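PDB 4Q7F: 5' nucleotidase family protein from Staphylococcus aureus subsp. aureus, which belongs to the 5'-nucleotidase family, pairing a metal-binding calcineurin-like phosphoesterase domain with a C-terminal 5'-nucleotidase domain. Local coordinates for residues Phe181-Pro193 against Glu228-Ile240. Numbering follows the deposited sequence.
Sequences FHSAFEILQQYLP and EGYAMLEAFSKDI
Helices 184-193 and 229-236 run nearly parallel, their axes 9.7 Å apart at closest approach and crossing at -25°, with Phe185 beside Met232 and Gln189 beside Phe236. At their N-terminal ends Glu228, its chain extended, brings its carboxylate to the N-H groups at the start of the facing helix. Its OE2 accepts from Ala184 N at 2.9 Å. OE1 takes two donors: Ser183 OG, 2.7 Å away, on the syn lone pair, and Phe185 N, 3.1 Å away, from above the carboxylate plane. Ser183 is itself the N-cap: its small hydroxyl gives its proton to Glu228 and accepts from Glu186 N.

Further along the helices the packing is knobs-into-holes. Phe185, its CG anti to the backbone N (chi1 178°), enters a hole formed by Ala231, Met232, Ala235 and Phe236; the two alanines are small enough to admit a ring. Phe236 answers from the other helix, among Phe185, Leu188, Gln189 and Leu192. The two rings meet obliquely, planes 44° apart, with Phe236 CE2 over one face of Phe185. Leu192 CD1 presses on Phe236 CG at 3.3 Å, while CB and CG of Gln189 lie against Phe236 CZ. Met232, present as selenomethionine, bends its unbranched chain at the last torsion, bringing CE within 3.7 Å of Leu188 CD2; both side chains touch Leu162 of strand 155-163. The pair thus packs on the six-stranded sheet of the phosphoesterase domain. The negative carboxylate is probably stabilised by the partially positive helix start, and since Glu228 is also the N-cap residue of helix 229-236, its bonds link both helix starts.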
ATOM      1  N   PHE A 181       3.964  -3.472 -17.965  1.00 31.67           N
ATOM      2  CA  PHE A 181       3.531  -2.227 -17.330  1.00 31.78           C
ATOM      3  C   PHE A 181       4.074  -1.014 -18.055  1.00 33.54           C
ATOM      4  O   PHE A 181       5.275  -0.773 -18.056  1.00 36.22           O
ATOM      5  CB  PHE A 181       3.992  -2.196 -15.872  1.00 30.96           C
ATOM      6  CG  PHE A 181       3.574  -3.399 -15.105  1.00 30.43           C
ATOM      7  CD1 PHE A 181       4.328  -4.568 -15.166  1.00 31.93           C
ATOM      8  CD2 PHE A 181       2.419  -3.393 -14.356  1.00 29.14           C
ATOM      9  CE1 PHE A 181       3.925  -5.707 -14.485  1.00 30.93           C
ATOM     10  CE2 PHE A 181       2.010  -4.525 -13.676  1.00 28.93           C
ATOM     11  CZ  PHE A 181       2.766  -5.680 -13.735  1.00 30.24           C
ATOM     12  N   HIS A 182       3.195  -0.218 -18.644  1.00 33.20           N
ATOM     13  CA  HIS A 182       3.651   0.961 -19.368  1.00 34.94           C
ATOM     14  C   HIS A 182       3.498   2.245 -18.550  1.00 33.18           C
ATOM     15  O   HIS A 182       2.619   2.357 -17.686  1.00 31.36           O
ATOM     16  CB  HIS A 182       2.870   1.093 -20.683  1.00 37.33           C
ATOM     17  CG  HIS A 182       3.005  -0.093 -21.584  1.00 38.86           C
ATOM     18  ND1 HIS A 182       3.992  -0.196 -22.538  1.00 42.63           N
ATOM     19  CD2 HIS A 182       2.266  -1.222 -21.685  1.00 40.53           C
ATOM     20  CE1 HIS A 182       3.869  -1.346 -23.177  1.00 42.75           C
ATOM     21  NE2 HIS A 182       2.825  -1.984 -22.681  1.00 41.92           N
ATOM     22  N   SER A 183       4.380   3.207 -18.818  1.00 32.88           N
ATOM     23  CA  SER A 183       4.310   4.519 -18.181  1.00 31.82           C
ATOM     24  C   SER A 183       2.901   5.119 -18.309  1.00 31.30           C
ATOM     25  O   SER A 183       2.354   5.168 -19.412  1.00 31.92           O
ATOM     26  CB  SER A 183       5.283   5.464 -18.873  1.00 33.30           C
ATOM     27  OG  SER A 183       4.978   6.810 -18.560  1.00 33.74           O
ATOM     28  N   ALA A 184       2.336   5.584 -17.197  1.00 29.80           N
ATOM     29  CA  ALA A 184       1.012   6.204 -17.204  1.00 30.00           C
ATOM     30  C   ALA A 184       1.068   7.500 -17.996  1.00 31.27           C
ATOM     31  O   ALA A 184       0.120   7.845 -18.686  1.00 31.47           O
ATOM     32  CB  ALA A 184       0.521   6.469 -15.792  1.00 28.86           C
ATOM     33  N   PHE A 185       2.191   8.200 -17.918  1.00 31.72           N
ATOM     34  CA  PHE A 185       2.362   9.432 -18.674  1.00 33.86           C
ATOM     35  C   PHE A 185       2.295   9.168 -20.174  1.00 35.62           C
ATOM     36  O   PHE A 185       1.622   9.899 -20.917  1.00 36.23           O
ATOM     37  CB  PHE A 185       3.717  10.075 -18.353  1.00 35.11           C
ATOM     38  CG  PHE A 185       3.991  11.330 -19.135  1.00 37.16           C
ATOM     39  CD1 PHE A 185       4.399  11.262 -20.453  1.00 38.90           C
ATOM     40  CD2 PHE A 185       3.845  12.575 -18.550  1.00 38.57           C
ATOM     41  CE1 PHE A 185       4.643  12.412 -21.181  1.00 41.47           C
ATOM     42  CE2 PHE A 185       4.100  13.730 -19.268  1.00 40.31           C
ATOM     43  CZ  PHE A 185       4.497  13.649 -20.587  1.00 41.88           C
ATOM     44  N   GLU A 186       3.017   8.141 -20.624  1.00 37.01           N
ATOM     45  CA  GLU A 186       3.081   7.821 -22.059  1.00 38.99           C
ATOM     46  C   GLU A 186       1.745   7.358 -22.617  1.00 37.17           C
ATOM     47  O   GLU A 186       1.359   7.759 -23.709  1.00 37.58           O
ATOM     48  CB  GLU A 186       4.144   6.767 -22.348  1.00 41.59           C
ATOM     49  CG  GLU A 186       5.561   7.214 -22.025  1.00 45.71           C
ATOM     50  CD  GLU A 186       6.594   6.152 -22.335  1.00 49.90           C
ATOM     51  OE1 GLU A 186       6.258   5.164 -23.035  1.00 53.27           O
ATOM     52  OE2 GLU A 186       7.745   6.315 -21.880  1.00 51.88           O
ATOM     53  N   ILE A 187       1.046   6.505 -21.879  1.00 34.75           N
ATOM     54  CA  ILE A 187      -0.254   6.025 -22.346  1.00 34.16           C
ATOM     55  C   ILE A 187      -1.259   7.184 -22.385  1.00 33.99           C
ATOM     56  O   ILE A 187      -2.064   7.289 -23.318  1.00 35.26           O
ATOM     57  CB  ILE A 187      -0.761   4.846 -21.503  1.00 32.12           C
ATOM     58  CG1 ILE A 187       0.199   3.661 -21.632  1.00 32.32           C
ATOM     59  CG2 ILE A 187      -2.163   4.437 -21.929  1.00 32.23           C
ATOM     60  CD1 ILE A 187       0.482   3.213 -23.058  1.00 34.12           C
ATOM     61  N   LEU A 188      -1.217   8.049 -21.377  1.00 32.97           N
ATOM     62  CA  LEU A 188      -2.098   9.202 -21.352  1.00 33.85           C
ATOM     63  C   LEU A 188      -1.810  10.077 -22.563  1.00 35.70           C
ATOM     64  O   LEU A 188      -2.725  10.445 -23.301  1.00 35.35           O
ATOM     65  CB  LEU A 188      -1.928  10.022 -20.061  1.00 34.23           C
ATOM     66  CG  LEU A 188      -2.774  11.306 -19.974  1.00 34.52           C
ATOM     67  CD1 LEU A 188      -4.254  10.997 -20.105  1.00 33.82           C
ATOM     68  CD2 LEU A 188      -2.497  12.017 -18.662  1.00 35.19           C
ATOM     69  N   GLN A 189      -0.532  10.401 -22.755  1.00 36.19           N
ATOM     70  CA  GLN A 189      -0.086  11.229 -23.866  1.00 38.51           C
ATOM     71  C   GLN A 189      -0.578  10.713 -25.212  1.00 38.98           C
ATOM     72  O   GLN A 189      -0.958  11.489 -26.093  1.00 39.25           O
ATOM     73  CB  GLN A 189       1.441  11.280 -23.896  1.00 39.98           C
ATOM     74  CG  GLN A 189       1.990  12.154 -25.014  1.00 42.97           C
ATOM     75  CD  GLN A 189       3.493  12.254 -24.977  1.00 44.58           C
ATOM     76  OE1 GLN A 189       4.046  13.341 -25.046  1.00 48.05           O
ATOM     77  NE2 GLN A 189       4.163  11.120 -24.842  1.00 43.87           N
ATOM     78  N   GLN A 190      -0.558   9.399 -25.364  1.00 38.50           N
ATOM     79  CA  GLN A 190      -0.971   8.770 -26.604  1.00 40.02           C
ATOM     80  C   GLN A 190      -2.497   8.765 -26.783  1.00 40.25           C
ATOM     81  O   GLN A 190      -2.977   8.927 -27.893  1.00 40.60           O
ATOM     82  CB  GLN A 190      -0.375   7.365 -26.675  1.00 40.24           C
ATOM     83  CG  GLN A 190       1.154   7.407 -26.744  1.00 41.66           C
ATOM     84  CD  GLN A 190       1.814   6.078 -26.436  1.00 41.36           C
ATOM     85  OE1 GLN A 190       1.183   5.025 -26.512  1.00 41.93           O
ATOM     86  NE2 GLN A 190       3.099   6.121 -26.092  1.00 41.68           N
ATOM     87  N   TYR A 191      -3.246   8.611 -25.689  1.00 39.18           N
ATOM     88  CA  TYR A 191      -4.715   8.606 -25.745  1.00 39.74           C
ATOM     89  C   TYR A 191      -5.400   9.976 -25.816  1.00 39.19           C
ATOM     90  O   TYR A 191      -6.500  10.085 -26.365  1.00 37.99           O
ATOM     91  CB  TYR A 191      -5.304   7.885 -24.539  1.00 40.20           C
ATOM     92  CG  TYR A 191      -5.607   6.422 -24.725  1.00 43.23           C
ATOM     93  CD1 TYR A 191      -6.858   6.014 -25.189  1.00 46.71           C
ATOM     94  CD2 TYR A 191      -4.685   5.447 -24.388  1.00 44.27           C
ATOM     95  CE1 TYR A 191      -7.164   4.675 -25.332  1.00 49.61           C
ATOM     96  CE2 TYR A 191      -4.978   4.106 -24.527  1.00 46.45           C
ATOM     97  CZ  TYR A 191      -6.216   3.727 -24.992  1.00 48.82           C
ATOM     98  OH  TYR A 191      -6.507   2.395 -25.129  1.00 54.43           O
ATOM     99  N   LEU A 192      -4.792  11.003 -25.227  1.00 38.36           N
ATOM    100  CA  LEU A 192      -5.411  12.329 -25.228  1.00 39.98           C
ATOM    101  C   LEU A 192      -5.993  12.794 -26.549  1.00 40.88           C
ATOM    102  O   LEU A 192      -7.162  13.160 -26.591  1.00 39.74           O
ATOM    103  CB  LEU A 192      -4.499  13.405 -24.661  1.00 40.88           C
ATOM    104  CG  LEU A 192      -4.648  13.554 -23.153  1.00 41.00           C
ATOM    105  CD1 LEU A 192      -3.577  14.481 -22.611  1.00 42.32           C
ATOM    106  CD2 LEU A 192      -6.030  14.072 -22.795  1.00 40.71           C
ATOM    107  N   PRO A 193      -5.186  12.786 -27.620  1.00 42.35           N
ATOM    108  CA  PRO A 193      -5.723  13.247 -28.894  1.00 44.26           C
ATOM    109  C   PRO A 193      -7.052  12.582 -29.253  1.00 43.84           C
ATOM    110  O   PRO A 193      -7.984  13.263 -29.622  1.00 45.02           O
ATOM    111  CB  PRO A 193      -4.634  12.859 -29.895  1.00 45.95           C
ATOM    112  CG  PRO A 193      -3.373  12.855 -29.100  1.00 45.52           C
ATOM    113  CD  PRO A 193      -3.767  12.393 -27.723  1.00 43.27           C
ATOM    114  N   GLU A 228       3.801   9.533 -11.388  1.00 30.02           N
ATOM    115  CA  GLU A 228       3.937  10.402 -12.548  1.00 32.08           C
ATOM    116  C   GLU A 228       2.842  11.464 -12.630  1.00 32.10           C
ATOM    117  O   GLU A 228       2.653  12.074 -13.681  1.00 33.30           O
ATOM    118  CB  GLU A 228       3.837   9.546 -13.815  1.00 33.89           C
ATOM    119  CG  GLU A 228       4.658   8.267 -13.811  1.00 34.09           C
ATOM    120  CD  GLU A 228       4.470   7.453 -15.080  1.00 34.21           C
ATOM    121  OE1 GLU A 228       4.771   7.971 -16.168  1.00 37.42           O
ATOM    122  OE2 GLU A 228       4.062   6.283 -14.991  1.00 32.28           O
ATOM    123  N   GLY A 229       2.120  11.683 -11.538  1.00 30.78           N
ATOM    124  CA  GLY A 229       1.003  12.617 -11.532  1.00 29.85           C
ATOM    125  C   GLY A 229       1.353  14.056 -11.868  1.00 30.82           C
ATOM    126  O   GLY A 229       0.602  14.733 -12.576  1.00 29.75           O
ATOM    127  N   TYR A 230       2.488  14.536 -11.366  1.00 31.33           N
ATOM    128  CA  TYR A 230       2.876  15.912 -11.636  1.00 33.06           C
ATOM    129  C   TYR A 230       3.204  16.106 -13.113  1.00 35.11           C
ATOM    130  O   TYR A 230       2.707  17.040 -13.749  1.00 36.03           O
ATOM    131  CB  TYR A 230       4.045  16.366 -10.768  1.00 33.57           C
ATOM    132  CG  TYR A 230       4.331  17.831 -10.956  1.00 35.00           C
ATOM    133  CD1 TYR A 230       5.169  18.273 -11.979  1.00 36.64           C
ATOM    134  CD2 TYR A 230       3.747  18.777 -10.130  1.00 34.91           C
ATOM    135  CE1 TYR A 230       5.412  19.621 -12.172  1.00 37.76           C
ATOM    136  CE2 TYR A 230       3.996  20.131 -10.306  1.00 36.40           C
ATOM    137  CZ  TYR A 230       4.823  20.546 -11.329  1.00 37.76           C
ATOM    138  OH  TYR A 230       5.057  21.889 -11.502  1.00 39.09           O
ATOM    139  N   ALA A 231       4.037  15.224 -13.658  1.00 35.93           N
ATOM    140  CA  ALA A 231       4.413  15.306 -15.068  1.00 36.87           C
ATOM    141  C   ALA A 231       3.161  15.248 -15.953  1.00 36.95           C
ATOM    142  O   ALA A 231       3.095  15.903 -16.987  1.00 37.80           O
ATOM    143  CB  ALA A 231       5.371  14.191 -15.427  1.00 36.19           C
HETATM  144  N   MSE A 232       2.176  14.459 -15.541  1.00 36.02           N
HETATM  145  CA  MSE A 232       0.919  14.335 -16.300  1.00 36.03           C
HETATM  146  C   MSE A 232       0.158  15.647 -16.315  1.00 36.71           C
HETATM  147  O   MSE A 232      -0.282  16.118 -17.373  1.00 37.27           O
HETATM  148  CB  MSE A 232       0.102  13.191 -15.718  1.00 35.34           C
HETATM  149  CG  MSE A 232       0.671  11.840 -16.141  1.00 36.60           C
HETATM  150 SE   MSE A 232       0.160  10.443 -14.830  1.00 39.87          SE
HETATM  151  CE  MSE A 232      -1.430   9.832 -15.820  1.00 35.62           C
ATOM    152  N   LEU A 233      -0.007  16.261 -15.150  1.00 36.35           N
ATOM    153  CA  LEU A 233      -0.696  17.554 -15.072  1.00 37.93           C
ATOM    154  C   LEU A 233       0.101  18.652 -15.771  1.00 39.66           C
ATOM    155  O   LEU A 233      -0.436  19.396 -16.593  1.00 40.35           O
ATOM    156  CB  LEU A 233      -0.951  17.942 -13.611  1.00 37.07           C
ATOM    157  CG  LEU A 233      -2.050  17.164 -12.893  1.00 34.64           C
ATOM    158  CD1 LEU A 233      -1.946  17.342 -11.392  1.00 34.11           C
ATOM    159  CD2 LEU A 233      -3.413  17.602 -13.399  1.00 34.70           C
ATOM    160  N   GLU A 234       1.384  18.747 -15.434  1.00 40.50           N
ATOM    161  CA  GLU A 234       2.272  19.738 -16.011  1.00 41.98           C
ATOM    162  C   GLU A 234       2.177  19.748 -17.541  1.00 42.77           C
ATOM    163  O   GLU A 234       2.164  20.808 -18.154  1.00 43.82           O
ATOM    164  CB  GLU A 234       3.721  19.454 -15.585  1.00 43.56           C
ATOM    165  CG  GLU A 234       4.766  20.397 -16.173  1.00 46.52           C
ATOM    166  CD  GLU A 234       6.201  19.969 -15.866  1.00 47.71           C
ATOM    167  OE1 GLU A 234       7.036  20.854 -15.611  1.00 50.42           O
ATOM    168  OE2 GLU A 234       6.506  18.755 -15.863  1.00 46.34           O
ATOM    169  N   ALA A 235       2.115  18.568 -18.146  1.00 41.50           N
ATOM    170  CA  ALA A 235       2.052  18.446 -19.593  1.00 42.29           C
ATOM    171  C   ALA A 235       0.647  18.526 -20.171  1.00 42.53           C
ATOM    172  O   ALA A 235       0.458  19.100 -21.254  1.00 42.65           O
ATOM    173  CB  ALA A 235       2.689  17.134 -20.022  1.00 42.47           C
ATOM    174  N   PHE A 236      -0.341  17.969 -19.470  1.00 40.11           N
ATOM    175  CA  PHE A 236      -1.689  17.901 -20.037  1.00 40.85           C
ATOM    176  C   PHE A 236      -2.849  18.553 -19.270  1.00 40.39           C
ATOM    177  O   PHE A 236      -4.008  18.327 -19.624  1.00 39.45           O
ATOM    178  CB  PHE A 236      -2.027  16.426 -20.298  1.00 40.10           C
ATOM    179  CG  PHE A 236      -0.953  15.700 -21.028  1.00 40.86           C
ATOM    180  CD1 PHE A 236      -0.622  16.059 -22.333  1.00 42.87           C
ATOM    181  CD2 PHE A 236      -0.253  14.668 -20.422  1.00 40.39           C
ATOM    182  CE1 PHE A 236       0.393  15.401 -23.013  1.00 43.82           C
ATOM    183  CE2 PHE A 236       0.756  14.003 -21.101  1.00 41.07           C
ATOM    184  CZ  PHE A 236       1.085  14.372 -22.395  1.00 42.01           C
ATOM    185  N   SER A 237      -2.559  19.389 -18.273  1.00 40.78           N
ATOM    186  CA  SER A 237      -3.630  20.019 -17.485  1.00 40.73           C
ATOM    187  C   SER A 237      -4.769  20.631 -18.311  1.00 41.41           C
ATOM    188  O   SER A 237      -5.933  20.361 -18.042  1.00 40.51           O
ATOM    189  CB  SER A 237      -3.083  21.103 -16.549  1.00 41.12           C
ATOM    190  OG  SER A 237      -4.143  21.617 -15.749  1.00 40.43           O
ATOM    191  N   LYS A 238      -4.435  21.443 -19.316  1.00 43.43           N
ATOM    192  CA  LYS A 238      -5.464  22.123 -20.130  1.00 45.37           C
ATOM    193  C   LYS A 238      -6.495  21.199 -20.788  1.00 43.59           C
ATOM    194  O   LYS A 238      -7.575  21.654 -21.156  1.00 43.72           O
ATOM    195  CB  LYS A 238      -4.822  22.991 -21.218  1.00 49.76           C
ATOM    196  CG  LYS A 238      -4.104  22.212 -22.313  1.00 51.83           C
ATOM    197  CD  LYS A 238      -3.762  23.128 -23.482  1.00 55.56           C
ATOM    198  CE  LYS A 238      -3.362  22.334 -24.712  1.00 56.40           C
ATOM    199  NZ  LYS A 238      -3.196  23.243 -25.874  1.00 61.16           N
ATOM    200  N   ASP A 239      -6.160  19.921 -20.942  1.00 42.00           N
ATOM    201  CA  ASP A 239      -7.048  18.940 -21.560  1.00 42.30           C
ATOM    202  C   ASP A 239      -7.699  17.988 -20.545  1.00 40.55           C
ATOM    203  O   ASP A 239      -8.519  17.148 -20.912  1.00 39.39           O
ATOM    204  CB  ASP A 239      -6.256  18.137 -22.589  1.00 44.57           C
ATOM    205  CG  ASP A 239      -5.734  19.008 -23.728  1.00 48.16           C
ATOM    206  OD1 ASP A 239      -6.454  19.939 -24.139  1.00 49.09           O
ATOM    207  OD2 ASP A 239      -4.621  18.753 -24.222  1.00 51.38           O
ATOM    208  N   ILE A 240      -7.327  18.127 -19.276  1.00 39.14           N
ATOM    209  CA  ILE A 240      -7.861  17.290 -18.204  1.00 36.93           C
ATOM    210  C   ILE A 240      -8.724  18.156 -17.297  1.00 35.28           C
ATOM    211  O   ILE A 240      -8.286  19.198 -16.793  1.00 34.23           O
ATOM    212  CB  ILE A 240      -6.743  16.663 -17.344  1.00 36.14           C
ATOM    213  CG1 ILE A 240      -5.769  15.865 -18.214  1.00 36.55           C
ATOM    214  CG2 ILE A 240      -7.353  15.776 -16.283  1.00 34.64           C
ATOM    215  CD1 ILE A 240      -4.527  15.380 -17.485  1.00 36.34           C
TER